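Local coordinates for LPS-assembly lipoprotein LptE (Acinetobacter baumannii, PDB 5TSE), which probably works with LptD to assemble lipopolysaccharide at the surface of the outer membrane, binding lipopolysaccharide and supporting proper LptD assembly, at residues A[17-22]-A[50-55]; A[77-82]-A[89-94]; A[98-103]-A[112-117]. One frame throughout, in Å; residues are numbered along the deposited sequence.

Contact 1 (A[17-22]-A[50-55]); sequences SLELPA and VLRVLE
The parallel pairing that sets L18 beside L51 and E19 beside R52 joins strand 15-19 to strand 49-64 in the mixed sheet of LptE, their short axes 4.7 Å apart and 18° from parallel. L51 N donates to S17 O (2.8 Å), E19 N to L51 O (3.0 Å) and V53 N to E19 O (2.9 Å), so the backbone of E19 reaches the residues before and after its partner R52. On one face, L18 and L51 run side by side in the same direction and meet CD2 to CD2 at 3.8 Å. Helix 25-37 packs here, with E28, K32 and L35 against L18; it connects strand 15-19 to its parallel neighbour 41-42 in a beta-alpha-beta crossover, and the chain then passes to strand 49-64 on the other side of 15-19. On the other face, E19 has CG anti to the backbone N (chi1 -176°), and the chain runs extended beyond it alongside R52. E19 OE1 comes to 3.1 Å from R52 CD. Because E19 OE1 stays 4.4 Å from R52 NE, no salt bridge forms; that nitrogen is bridged to E81, and L54 CG sits over one guanidinium face. Beyond strand 15-19, P21 CD packs on V53 CG1 at 3.7 Å, the two side chains crossing at about a right angle.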
ATOM      1  N   SER A  17      12.353   3.422   7.557  1.00 65.70           N
ATOM      2  CA  SER A  17      11.674   2.892   8.711  1.00 62.55           C
ATOM      3  C   SER A  17      10.201   3.020   8.318  1.00 59.98           C
ATOM      4  O   SER A  17       9.856   3.895   7.505  1.00 57.53           O
ATOM      5  CB  SER A  17      11.983   3.732   9.926  1.00 64.22           C
ATOM      6  OG  SER A  17      11.532   3.084  11.084  1.00 67.69           O
ATOM      7  N   LEU A  18       9.345   2.163   8.864  1.00 57.70           N
ATOM      8  CA  LEU A  18       7.923   2.187   8.514  1.00 55.96           C
ATOM      9  C   LEU A  18       7.048   2.587   9.688  1.00 56.06           C
ATOM     10  O   LEU A  18       7.158   2.014  10.778  1.00 55.31           O
ATOM     11  CB  LEU A  18       7.453   0.800   8.058  1.00 56.89           C
ATOM     12  CG  LEU A  18       8.249   0.062   6.983  1.00 59.05           C
ATOM     13  CD1 LEU A  18       7.644  -1.312   6.764  1.00 60.66           C
ATOM     14  CD2 LEU A  18       8.285   0.846   5.693  1.00 62.00           C
ATOM     15  N   GLU A  19       6.193   3.578   9.461  1.00 51.77           N
ATOM     16  CA  GLU A  19       5.242   3.991  10.444  1.00 51.72           C
ATOM     17  C   GLU A  19       3.906   3.693   9.781  1.00 51.56           C
ATOM     18  O   GLU A  19       3.550   4.315   8.781  1.00 52.32           O
ATOM     19  CB  GLU A  19       5.342   5.467  10.782  1.00 52.06           C
ATOM     20  CG  GLU A  19       4.362   5.820  11.899  1.00 53.88           C
ATOM     21  CD  GLU A  19       4.259   7.293  12.173  1.00 53.32           C
ATOM     22  OE1 GLU A  19       5.091   8.052  11.657  1.00 53.43           O
ATOM     23  OE2 GLU A  19       3.336   7.682  12.915  1.00 57.48           O
ATOM     24  N   LEU A  20       3.177   2.745  10.352  1.00 51.71           N
ATOM     25  CA  LEU A  20       1.913   2.298   9.823  1.00 50.28           C
ATOM     26  C   LEU A  20       0.875   2.304  10.907  1.00 47.70           C
ATOM     27  O   LEU A  20       1.221   2.135  12.066  1.00 51.87           O
ATOM     28  CB  LEU A  20       2.056   0.853   9.368  1.00 55.27           C
ATOM     29  CG  LEU A  20       3.152   0.561   8.338  1.00 61.36           C
ATOM     30  CD1 LEU A  20       3.310  -0.931   8.090  1.00 62.50           C
ATOM     31  CD2 LEU A  20       2.846   1.288   7.048  1.00 62.12           C
ATOM     32  N   PRO A  21      -0.404   2.502  10.543  1.00 44.35           N
ATOM     33  CA  PRO A  21      -1.436   2.413  11.568  1.00 46.92           C
ATOM     34  C   PRO A  21      -1.518   0.978  12.078  1.00 49.75           C
ATOM     35  O   PRO A  21      -0.925   0.070  11.496  1.00 48.58           O
ATOM     36  CB  PRO A  21      -2.749   2.780  10.829  1.00 44.66           C
ATOM     37  CG  PRO A  21      -2.351   3.267   9.473  1.00 43.94           C
ATOM     38  CD  PRO A  21      -0.940   2.841   9.209  1.00 41.71           C
ATOM     39  N   ALA A  22      -2.271   0.785  13.145  1.00 55.23           N
ATOM     40  CA  ALA A  22      -2.451  -0.530  13.731  1.00 58.48           C
ATOM     41  C   ALA A  22      -3.242  -1.422  12.792  1.00 58.11           C
ATOM     42  O   ALA A  22      -3.962  -0.946  11.903  1.00 56.04           O
ATOM     43  CB  ALA A  22      -3.160  -0.419  15.085  1.00 59.72           C
ATOM     44  N   VAL A  50      11.552   8.012   6.925  1.00 62.67           N
ATOM     45  CA  VAL A  50      10.411   7.334   7.467  1.00 59.36           C
ATOM     46  C   VAL A  50       9.281   7.342   6.465  1.00 59.97           C
ATOM     47  O   VAL A  50       8.852   8.393   6.003  1.00 60.51           O
ATOM     48  CB  VAL A  50       9.918   8.013   8.765  1.00 61.33           C
ATOM     49  CG1 VAL A  50       8.649   7.336   9.281  1.00 57.51           C
ATOM     50  CG2 VAL A  50      11.019   8.011   9.834  1.00 63.41           C
ATOM     51  N   LEU A  51       8.806   6.146   6.144  1.00 61.02           N
ATOM     52  CA  LEU A  51       7.694   5.951   5.248  1.00 58.20           C
ATOM     53  C   LEU A  51       6.455   5.924   6.115  1.00 56.67           C
ATOM     54  O   LEU A  51       6.148   4.892   6.718  1.00 54.61           O
ATOM     55  CB  LEU A  51       7.869   4.632   4.498  1.00 59.87           C
ATOM     56  CG  LEU A  51       6.708   4.133   3.642  1.00 62.40           C
ATOM     57  CD1 LEU A  51       6.124   5.237   2.786  1.00 65.39           C
ATOM     58  CD2 LEU A  51       7.180   2.960   2.793  1.00 64.54           C
ATOM     59  N   ARG A  52       5.771   7.069   6.208  1.00 56.48           N
ATOM     60  CA  ARG A  52       4.563   7.187   7.012  1.00 57.75           C
ATOM     61  C   ARG A  52       3.323   6.942   6.177  1.00 60.19           C
ATOM     62  O   ARG A  52       3.101   7.623   5.171  1.00 61.80           O
ATOM     63  CB  ARG A  52       4.458   8.568   7.689  1.00 62.06           C
ATOM     64  CG  ARG A  52       3.273   8.673   8.652  1.00 65.04           C
ATOM     65  CD  ARG A  52       3.437   9.760   9.715  1.00 70.89           C
ATOM     66  NE  ARG A  52       2.984  11.116   9.380  1.00 76.43           N
ATOM     67  CZ  ARG A  52       1.900  11.724   9.890  1.00 81.51           C
ATOM     68  NH1 ARG A  52       1.606  12.966   9.509  1.00 85.17           N
ATOM     69  NH2 ARG A  52       1.109  11.131  10.788  1.00 79.70           N
ATOM     70  N   VAL A  53       2.543   5.938   6.586  1.00 58.40           N
ATOM     71  CA  VAL A  53       1.271   5.631   5.971  1.00 56.62           C
ATOM     72  C   VAL A  53       0.311   6.359   6.857  1.00 55.80           C
ATOM     73  O   VAL A  53       0.118   5.959   7.990  1.00 61.09           O
ATOM     74  CB  VAL A  53       0.944   4.118   5.954  1.00 52.98           C
ATOM     75  CG1 VAL A  53      -0.528   3.883   5.636  1.00 52.38           C
ATOM     76  CG2 VAL A  53       1.829   3.413   4.952  1.00 51.11           C
ATOM     77  N   LEU A  54      -0.266   7.448   6.356  1.00 61.55           N
ATOM     78  CA  LEU A  54      -1.213   8.243   7.150  1.00 66.01           C
ATOM     79  C   LEU A  54      -2.603   7.635   7.179  1.00 63.71           C
ATOM     80  O   LEU A  54      -3.314   7.738   8.187  1.00 66.02           O
ATOM     81  CB  LEU A  54      -1.318   9.685   6.637  1.00 71.01           C
ATOM     82  CG  LEU A  54      -0.066  10.557   6.743  1.00 75.79           C
ATOM     83  CD1 LEU A  54       0.989  10.099   5.747  1.00 74.06           C
ATOM     84  CD2 LEU A  54      -0.420  12.027   6.522  1.00 78.86           C
ATOM     85  N   GLU A  55      -2.990   7.023   6.064  1.00 62.85           N
ATOM     86  CA  GLU A  55      -4.299   6.400   5.944  1.00 64.03           C
ATOM     87  C   GLU A  55      -4.204   5.053   5.261  1.00 55.25           C
ATOM     88  O   GLU A  55      -3.549   4.909   4.248  1.00 53.59           O
ATOM     89  CB  GLU A  55      -5.247   7.301   5.154  1.00 69.89           C
ATOM     90  CG  GLU A  55      -5.646   8.588   5.859  1.00 79.21           C
ATOM     91  CD  GLU A  55      -6.522   8.353   7.083  1.00 88.69           C
ATOM     92  OE1 GLU A  55      -6.608   9.267   7.933  1.00 99.21           O
ATOM     93  OE2 GLU A  55      -7.120   7.258   7.206  1.00 93.88           O
TER

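Contact 2 (A[77-82]-A[89-94]); sequences TFQIED and TEPRTL. With FMT (formic acid), chain D.
The F78 ring has R92 CB over one face, 4.1 Å above the plane and offset toward the rim, while L94 CD1 lies at its edge, near the ring plane, 3.9 Å from F78 CE1. CB and CG of R92 lie against the CE1 side of the ring, and the guanidinium leads away. Beneath the side chains, F78 and R92 form an antiparallel hydrogen-bonded pair: F78 N gives to R92 O (2.9 Å) and R92 N to F78 O (2.8 Å). This is the turn end of the beta hairpin made by strands 68-81 and 92-101, and toward the turn the regular pairing gives way to a side chain. T89 OG1 accepts from I80 N at 3.1 Å and donates to E90 O from above the carbonyl plane, the hydroxyl linking two backbones. Q79 lies alongside P91, OE1 3.3 Å from P91 CG, with its NE2 bonded to E81 OE2. On the same face as Q79, the non-hydrogen-bonded pair T77 and T93 is joined through its hydroxyls: T93 OG1 donates to T77 OG1 (2.7 Å), which in turn donates to O1 of a formic acid molecule (2.6 Å), probably from the crystallisation liquor and also held by T57.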
ATOM      1  N   THR A  77      -2.685   6.409   1.724  1.00 57.18           N
ATOM      2  CA  THR A  77      -2.075   7.726   1.561  1.00 56.89           C
ATOM      3  C   THR A  77      -0.787   7.670   2.371  1.00 56.10           C
ATOM      4  O   THR A  77      -0.782   7.242   3.524  1.00 56.87           O
ATOM      5  CB  THR A  77      -2.994   8.866   2.036  1.00 59.68           C
ATOM      6  OG1 THR A  77      -4.202   8.866   1.249  1.00 60.28           O
ATOM      7  CG2 THR A  77      -2.305  10.230   1.892  1.00 58.81           C
ATOM      8  N   PHE A  78       0.317   8.068   1.765  1.00 61.33           N
ATOM      9  CA  PHE A  78       1.594   8.039   2.450  1.00 59.00           C
ATOM     10  C   PHE A  78       2.519   9.142   1.962  1.00 61.58           C
ATOM     11  O   PHE A  78       2.375   9.651   0.850  1.00 65.68           O
ATOM     12  CB  PHE A  78       2.263   6.688   2.224  1.00 56.61           C
ATOM     13  CG  PHE A  78       2.770   6.493   0.827  1.00 59.45           C
ATOM     14  CD1 PHE A  78       1.924   6.037  -0.181  1.00 60.41           C
ATOM     15  CD2 PHE A  78       4.103   6.758   0.514  1.00 63.25           C
ATOM     16  CE1 PHE A  78       2.394   5.857  -1.472  1.00 62.40           C
ATOM     17  CE2 PHE A  78       4.580   6.577  -0.779  1.00 64.69           C
ATOM     18  CZ  PHE A  78       3.725   6.129  -1.773  1.00 65.15           C
ATOM     19  N   GLN A  79       3.491   9.481   2.796  1.00 61.70           N
ATOM     20  CA  GLN A  79       4.471  10.495   2.458  1.00 63.50           C
ATOM     21  C   GLN A  79       5.758  10.162   3.173  1.00 62.62           C
ATOM     22  O   GLN A  79       5.728   9.602   4.264  1.00 64.13           O
ATOM     23  CB  GLN A  79       3.976  11.880   2.880  1.00 66.50           C
ATOM     24  CG  GLN A  79       3.885  12.102   4.382  1.00 69.65           C
ATOM     25  CD  GLN A  79       3.195  13.406   4.765  1.00 75.38           C
ATOM     26  OE1 GLN A  79       2.681  14.135   3.915  1.00 79.27           O
ATOM     27  NE2 GLN A  79       3.179  13.699   6.063  1.00 76.48           N
ATOM     28  N   ILE A  80       6.886  10.484   2.557  1.00 63.89           N
ATOM     29  CA  ILE A  80       8.168  10.257   3.203  1.00 64.65           C
ATOM     30  C   ILE A  80       8.454  11.435   4.141  1.00 64.79           C
ATOM     31  O   ILE A  80       8.200  12.595   3.809  1.00 65.36           O
ATOM     32  CB  ILE A  80       9.334  10.166   2.206  1.00 66.07           C
ATOM     33  CG1 ILE A  80       9.081   9.098   1.142  1.00 65.79           C
ATOM     34  CG2 ILE A  80      10.634   9.863   2.946  1.00 67.13           C
ATOM     35  CD1 ILE A  80       9.018   7.688   1.667  1.00 64.61           C
ATOM     36  N   GLU A  81       8.981  11.115   5.314  1.00 63.47           N
ATOM     37  CA  GLU A  81       9.376  12.105   6.299  1.00 64.43           C
ATOM     38  C   GLU A  81      10.746  11.706   6.785  1.00 63.90           C
ATOM     39  O   GLU A  81      11.133  10.544   6.658  1.00 61.88           O
ATOM     40  CB  GLU A  81       8.444  12.097   7.511  1.00 63.91           C
ATOM     41  CG  GLU A  81       7.002  12.491   7.244  1.00 63.85           C
ATOM     42  CD  GLU A  81       6.158  12.486   8.502  1.00 64.39           C
ATOM     43  OE1 GLU A  81       6.675  12.117   9.583  1.00 64.43           O
ATOM     44  OE2 GLU A  81       4.970  12.845   8.418  1.00 66.43           O
ATOM     45  N   ASP A  82      11.482  12.668   7.330  1.00 65.47           N
ATOM     46  CA  ASP A  82      12.788  12.372   7.925  1.00 68.16           C
ATOM     47  C   ASP A  82      12.522  12.054   9.397  1.00 64.92           C
ATOM     48  O   ASP A  82      11.392  12.175   9.868  1.00 60.33           O
ATOM     49  CB  ASP A  82      13.780  13.539   7.760  1.00 72.32           C
ATOM     50  CG  ASP A  82      13.328  14.812   8.446  1.00 70.66           C
ATOM     51  OD1 ASP A  82      12.479  14.745   9.355  1.00 70.45           O
ATOM     52  OD2 ASP A  82      13.842  15.890   8.087  1.00 78.05           O
ATOM     53  N   THR A  89       8.111  14.848   1.167  1.00 78.19           N
ATOM     54  CA  THR A  89       7.331  14.691  -0.076  1.00 80.15           C
ATOM     55  C   THR A  89       5.887  14.984   0.259  1.00 79.84           C
ATOM     56  O   THR A  89       5.483  14.864   1.407  1.00 80.11           O
ATOM     57  CB  THR A  89       7.327  13.263  -0.650  1.00 76.73           C
ATOM     58  OG1 THR A  89       6.526  12.409   0.177  1.00 71.88           O
ATOM     59  CG2 THR A  89       8.726  12.711  -0.785  1.00 78.53           C
ATOM     60  N   GLU A  90       5.093  15.356  -0.733  1.00 83.05           N
ATOM     61  CA  GLU A  90       3.685  15.588  -0.462  1.00 81.85           C
ATOM     62  C   GLU A  90       3.014  14.225  -0.353  1.00 76.02           C
ATOM     63  O   GLU A  90       3.564  13.225  -0.847  1.00 74.15           O
ATOM     64  CB  GLU A  90       3.039  16.450  -1.550  1.00 88.21           C
ATOM     65  CG  GLU A  90       3.599  17.869  -1.623  1.00 94.07           C
ATOM     66  CD  GLU A  90       3.375  18.679  -0.350  1.00 96.69           C
ATOM     67  OE1 GLU A  90       2.500  18.312   0.461  1.00 96.69           O
ATOM     68  OE2 GLU A  90       4.067  19.704  -0.164  1.00106.13           O
ATOM     69  N   PRO A  91       1.849  14.163   0.326  1.00 72.59           N
ATOM     70  CA  PRO A  91       1.164  12.877   0.427  1.00 68.49           C
ATOM     71  C   PRO A  91       0.809  12.318  -0.949  1.00 70.64           C
ATOM     72  O   PRO A  91       0.613  13.068  -1.883  1.00 73.73           O
ATOM     73  CB  PRO A  91      -0.110  13.192   1.226  1.00 69.12           C
ATOM     74  CG  PRO A  91       0.093  14.528   1.844  1.00 71.23           C
ATOM     75  CD  PRO A  91       1.158  15.240   1.064  1.00 73.86           C
ATOM     76  N   ARG A  92       0.764  10.999  -1.050  1.00 71.39           N
ATOM     77  CA  ARG A  92       0.431  10.296  -2.276  1.00 70.81           C
ATOM     78  C   ARG A  92      -0.609   9.235  -1.917  1.00 66.90           C
ATOM     79  O   ARG A  92      -0.373   8.443  -1.011  1.00 63.42           O
ATOM     80  CB  ARG A  92       1.692   9.655  -2.843  1.00 72.64           C
ATOM     81  CG  ARG A  92       1.468   8.652  -3.960  1.00 76.65           C
ATOM     82  CD  ARG A  92       0.782   9.246  -5.185  1.00 81.99           C
ATOM     83  NE  ARG A  92       1.594  10.258  -5.852  1.00 86.94           N
ATOM     84  CZ  ARG A  92       1.244  10.891  -6.966  1.00 90.50           C
ATOM     85  NH1 ARG A  92       0.085  10.621  -7.563  1.00 95.64           N
ATOM     86  NH2 ARG A  92       2.058  11.795  -7.493  1.00 94.60           N
ATOM     87  N   THR A  93      -1.744   9.236  -2.623  1.00 63.37           N
ATOM     88  CA  THR A  93      -2.846   8.303  -2.393  1.00 62.43           C
ATOM     89  C   THR A  93      -2.927   7.252  -3.506  1.00 62.16           C
ATOM     90  O   THR A  93      -3.126   7.605  -4.664  1.00 66.89           O
ATOM     91  CB  THR A  93      -4.184   9.073  -2.310  1.00 66.15           C
ATOM     92  OG1 THR A  93      -4.139   9.974  -1.195  1.00 70.08           O
ATOM     93  CG2 THR A  93      -5.377   8.133  -2.134  1.00 63.87           C
ATOM     94  N   LEU A  94      -2.780   5.970  -3.157  1.00 56.25           N
ATOM     95  CA  LEU A  94      -2.842   4.877  -4.138  1.00 55.46           C
ATOM     96  C   LEU A  94      -3.954   3.910  -3.781  1.00 54.98           C
ATOM     97  O   LEU A  94      -4.411   3.877  -2.654  1.00 55.17           O
ATOM     98  CB  LEU A  94      -1.531   4.108  -4.197  1.00 53.73           C
ATOM     99  CG  LEU A  94      -0.269   4.935  -4.389  1.00 55.77           C
ATOM    100  CD1 LEU A  94       0.924   4.003  -4.566  1.00 53.97           C
ATOM    101  CD2 LEU A  94      -0.407   5.872  -5.578  1.00 61.25           C
TER
HETATM  102  C   FMT D 201      -7.404   7.162   2.486  1.00 80.74           C
HETATM  103  O1  FMT D 201      -6.440   7.788   2.081  1.00 76.78           O
HETATM  104  O2  FMT D 201      -7.256   5.871   2.758  1.00 80.86           O

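Contact 3 (A[98-103]-A[112-117]); sequences RSYQYD and QQESYL
Y100, packed between E114 and L117, makes the tight part of this contact, with Y100 CD1 resting 3.6 Å from L117 CD1 and E114 at the far end of the same ring. A chi1 of 66° puts Y100 CG between the backbone N and the carbonyl carbon, and the ring reaches from the strand toward the helix. Its hydroxyl donates to E114 OE2, which lies in the ring plane at the edge; the modelled 2.3 Å between Y100 OH and E114 OE2 is very short, and that exact length is doubtful. E114 CG touches the ring too, 3.5 Å from Y100 CE1. E114 is buried, its OE1 bridged to R60 while OE2 also lies close to the carboxylate of E110, a crowding of like charge that might favour a protonated group there. Q113 makes a narrow approach, one oxygen at a ring carbon: OE1 is 3.4 Å from Y100 CE2, the amide turned 60° from the ring. The looser side is at R98, which offers just CB to L117 CD2 at 4.0 Å before its guanidinium leads away to D124. In this surface contact the start of helix 110-134 runs alongside edge strand 92-101, nearly antiparallel, the short axes 9.3 Å apart, while V70 and L72 of strand 68-81 extend the floor beneath E114 and L117.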
ATOM      1  N   ARG A  98      -9.921  -5.536  -6.732  1.00 48.32           N
ATOM      2  CA  ARG A  98     -10.328  -6.695  -7.504  1.00 50.22           C
ATOM      3  C   ARG A  98     -11.801  -6.902  -7.199  1.00 51.85           C
ATOM      4  O   ARG A  98     -12.252  -6.600  -6.087  1.00 54.38           O
ATOM      5  CB  ARG A  98      -9.551  -7.949  -7.101  1.00 50.39           C
ATOM      6  CG  ARG A  98      -8.068  -7.933  -7.390  1.00 49.26           C
ATOM      7  CD  ARG A  98      -7.768  -7.814  -8.873  1.00 50.27           C
ATOM      8  NE  ARG A  98      -6.337  -8.000  -9.124  1.00 51.51           N
ATOM      9  CZ  ARG A  98      -5.395  -7.069  -8.979  1.00 53.19           C
ATOM     10  NH1 ARG A  98      -5.684  -5.843  -8.543  1.00 54.16           N
ATOM     11  NH2 ARG A  98      -4.128  -7.377  -9.247  1.00 55.62           N
ATOM     12  N   SER A  99     -12.559  -7.382  -8.178  1.00 54.44           N
ATOM     13  CA  SER A  99     -13.982  -7.664  -7.971  1.00 56.45           C
ATOM     14  C   SER A  99     -14.424  -8.911  -8.696  1.00 57.29           C
ATOM     15  O   SER A  99     -13.853  -9.276  -9.709  1.00 58.58           O
ATOM     16  CB  SER A  99     -14.851  -6.495  -8.437  1.00 59.83           C
ATOM     17  OG  SER A  99     -14.663  -6.229  -9.807  1.00 58.13           O
ATOM     18  N   TYR A 100     -15.470  -9.545  -8.172  1.00 57.77           N
ATOM     19  CA  TYR A 100     -16.048 -10.737  -8.777  1.00 56.43           C
ATOM     20  C   TYR A 100     -17.574 -10.555  -8.883  1.00 59.19           C
ATOM     21  O   TYR A 100     -18.159  -9.672  -8.236  1.00 57.11           O
ATOM     22  CB  TYR A 100     -15.698 -11.988  -7.955  1.00 53.86           C
ATOM     23  CG  TYR A 100     -16.301 -12.039  -6.563  1.00 53.52           C
ATOM     24  CD1 TYR A 100     -15.718 -11.373  -5.507  1.00 52.08           C
ATOM     25  CD2 TYR A 100     -17.446 -12.782  -6.307  1.00 58.80           C
ATOM     26  CE1 TYR A 100     -16.258 -11.432  -4.237  1.00 54.19           C
ATOM     27  CE2 TYR A 100     -18.002 -12.839  -5.033  1.00 59.51           C
ATOM     28  CZ  TYR A 100     -17.394 -12.165  -4.003  1.00 56.94           C
ATOM     29  OH  TYR A 100     -17.943 -12.211  -2.737  1.00 61.15           O
ATOM     30  N   GLN A 101     -18.209 -11.386  -9.700  1.00 61.43           N
ATOM     31  CA  GLN A 101     -19.656 -11.326  -9.870  1.00 65.66           C
ATOM     32  C   GLN A 101     -20.342 -12.043  -8.712  1.00 66.50           C
ATOM     33  O   GLN A 101     -20.117 -13.233  -8.505  1.00 65.44           O
ATOM     34  CB  GLN A 101     -20.076 -11.984 -11.187  1.00 67.07           C
ATOM     35  CG  GLN A 101     -21.592 -11.963 -11.432  1.00 74.77           C
ATOM     36  CD  GLN A 101     -22.041 -12.807 -12.618  1.00 77.10           C
ATOM     37  OE1 GLN A 101     -21.224 -13.312 -13.398  1.00 79.72           O
ATOM     38  NE2 GLN A 101     -23.356 -12.967 -12.755  1.00 80.56           N
ATOM     39  N   TYR A 102     -21.164 -11.323  -7.952  1.00 71.61           N
ATOM     40  CA  TYR A 102     -21.923 -11.954  -6.876  1.00 79.23           C
ATOM     41  C   TYR A 102     -22.955 -12.856  -7.554  1.00 85.89           C
ATOM     42  O   TYR A 102     -23.640 -12.434  -8.491  1.00 84.02           O
ATOM     43  CB  TYR A 102     -22.612 -10.925  -5.982  1.00 87.35           C
ATOM     44  CG  TYR A 102     -23.594 -11.528  -4.994  1.00 97.33           C
ATOM     45  CD1 TYR A 102     -23.167 -12.037  -3.764  1.00101.15           C
ATOM     46  CD2 TYR A 102     -24.957 -11.588  -5.295  1.00107.03           C
ATOM     47  CE1 TYR A 102     -24.074 -12.587  -2.860  1.00107.09           C
ATOM     48  CE2 TYR A 102     -25.870 -12.139  -4.406  1.00114.57           C
ATOM     49  CZ  TYR A 102     -25.431 -12.636  -3.190  1.00115.03           C
ATOM     50  OH  TYR A 102     -26.353 -13.178  -2.313  1.00120.15           O
ATOM     51  N   ASP A 103     -23.033 -14.098  -7.088  1.00 89.80           N
ATOM     52  CA  ASP A 103     -23.944 -15.085  -7.636  1.00 94.23           C
ATOM     53  C   ASP A 103     -24.646 -15.771  -6.473  1.00 97.85           C
ATOM     54  O   ASP A 103     -23.986 -16.335  -5.597  1.00 90.76           O
ATOM     55  CB  ASP A 103     -23.150 -16.095  -8.467  1.00 93.06           C
ATOM     56  CG  ASP A 103     -24.029 -17.084  -9.198  1.00 96.87           C
ATOM     57  OD1 ASP A 103     -25.249 -16.836  -9.334  1.00104.02           O
ATOM     58  OD2 ASP A 103     -23.487 -18.111  -9.661  1.00 97.31           O
ATOM     59  N   GLN A 112     -13.761 -17.836   0.680  1.00 67.43           N
ATOM     60  CA  GLN A 112     -12.525 -18.285   0.038  1.00 66.55           C
ATOM     61  C   GLN A 112     -12.128 -17.306  -1.051  1.00 60.77           C
ATOM     62  O   GLN A 112     -10.984 -16.902  -1.132  1.00 59.83           O
ATOM     63  CB  GLN A 112     -12.692 -19.645  -0.619  1.00 69.12           C
ATOM     64  CG  GLN A 112     -13.034 -20.783   0.306  1.00 74.47           C
ATOM     65  CD  GLN A 112     -13.096 -22.121  -0.427  1.00 76.77           C
ATOM     66  OE1 GLN A 112     -12.980 -22.186  -1.660  1.00 71.06           O
ATOM     67  NE2 GLN A 112     -13.272 -23.198   0.333  1.00 79.94           N
ATOM     68  N   GLN A 113     -13.091 -16.959  -1.904  1.00 59.32           N
ATOM     69  CA  GLN A 113     -12.874 -16.018  -3.003  1.00 55.99           C
ATOM     70  C   GLN A 113     -12.396 -14.671  -2.511  1.00 53.62           C
ATOM     71  O   GLN A 113     -11.438 -14.122  -3.052  1.00 50.16           O
ATOM     72  CB  GLN A 113     -14.171 -15.786  -3.773  1.00 60.35           C
ATOM     73  CG  GLN A 113     -14.689 -16.998  -4.528  1.00 66.93           C
ATOM     74  CD  GLN A 113     -16.018 -16.730  -5.214  1.00 68.86           C
ATOM     75  OE1 GLN A 113     -16.862 -16.000  -4.695  1.00 76.95           O
ATOM     76  NE2 GLN A 113     -16.216 -17.343  -6.378  1.00 69.73           N
ATOM     77  N   GLU A 114     -13.064 -14.140  -1.485  1.00 50.93           N
ATOM     78  CA  GLU A 114     -12.714 -12.820  -0.972  1.00 51.47           C
ATOM     79  C   GLU A 114     -11.375 -12.776  -0.300  1.00 49.56           C
ATOM     80  O   GLU A 114     -10.579 -11.904  -0.621  1.00 49.86           O
ATOM     81  CB  GLU A 114     -13.829 -12.217  -0.091  1.00 53.32           C
ATOM     82  CG  GLU A 114     -15.053 -11.892  -0.935  1.00 54.24           C
ATOM     83  CD  GLU A 114     -16.152 -11.130  -0.225  1.00 57.86           C
ATOM     84  OE1 GLU A 114     -15.891 -10.428   0.776  1.00 58.50           O
ATOM     85  OE2 GLU A 114     -17.293 -11.203  -0.722  1.00 60.46           O
ATOM     86  N   SER A 115     -11.092 -13.707   0.602  1.00 51.22           N
ATOM     87  CA  SER A 115      -9.776 -13.702   1.246  1.00 53.76           C
ATOM     88  C   SER A 115      -8.663 -13.834   0.174  1.00 52.92           C
ATOM     89  O   SER A 115      -7.595 -13.258   0.310  1.00 53.84           O
ATOM     90  CB  SER A 115      -9.687 -14.802   2.296  1.00 56.29           C
ATOM     91  OG  SER A 115      -9.935 -16.059   1.718  1.00 57.99           O
ATOM     92  N   TYR A 116      -8.947 -14.591  -0.888  1.00 52.88           N
ATOM     93  CA  TYR A 116      -8.019 -14.759  -2.029  1.00 52.81           C
ATOM     94  C   TYR A 116      -7.795 -13.444  -2.752  1.00 50.25           C
ATOM     95  O   TYR A 116      -6.647 -13.058  -3.017  1.00 48.58           O
ATOM     96  CB  TYR A 116      -8.594 -15.803  -2.998  1.00 54.36           C
ATOM     97  CG  TYR A 116      -7.985 -15.914  -4.395  1.00 52.07           C
ATOM     98  CD1 TYR A 116      -6.851 -16.684  -4.625  1.00 53.04           C
ATOM     99  CD2 TYR A 116      -8.606 -15.322  -5.495  1.00 49.81           C
ATOM    100  CE1 TYR A 116      -6.322 -16.816  -5.897  1.00 54.67           C
ATOM    101  CE2 TYR A 116      -8.082 -15.445  -6.778  1.00 50.81           C
ATOM    102  CZ  TYR A 116      -6.942 -16.203  -6.981  1.00 53.78           C
ATOM    103  OH  TYR A 116      -6.414 -16.363  -8.261  1.00 53.53           O
ATOM    104  N   LEU A 117      -8.889 -12.761  -3.090  1.00 48.85           N
ATOM    105  CA  LEU A 117      -8.779 -11.485  -3.776  1.00 46.56           C
ATOM    106  C   LEU A 117      -8.154 -10.437  -2.862  1.00 46.98           C
ATOM    107  O   LEU A 117      -7.417  -9.598  -3.352  1.00 46.65           O
ATOM    108  CB  LEU A 117     -10.119 -11.032  -4.365  1.00 47.41           C
ATOM    109  CG  LEU A 117     -10.681 -11.923  -5.504  1.00 49.58           C
ATOM    110  CD1 LEU A 117     -12.125 -11.588  -5.860  1.00 52.47           C
ATOM    111  CD2 LEU A 117      -9.838 -11.876  -6.757  1.00 49.17           C
TER

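Followed from the N terminus, the three contacts come in series, none enclosing or crossing another. Contact 1 closes the longest excursion, in which helix 25-37 and strand 41-42 intervene before strand 49-64 pairs with strand 15-19. Strand 68-81 then doubles back beside 49-64, and contact 2 closes the short loop to strand 92-101. That strand runs on to contact 3, where the chain turns back as helix 110-134. Contacts 1 and 2 are neighbours in the sheet, centres 9 Å apart, and touch where L51 CD1 meets F78 CD2. Contact 3 lies beyond the chain's centre, its own centre 30 Å from that of contact 2, tying the sheet's far end to the helix.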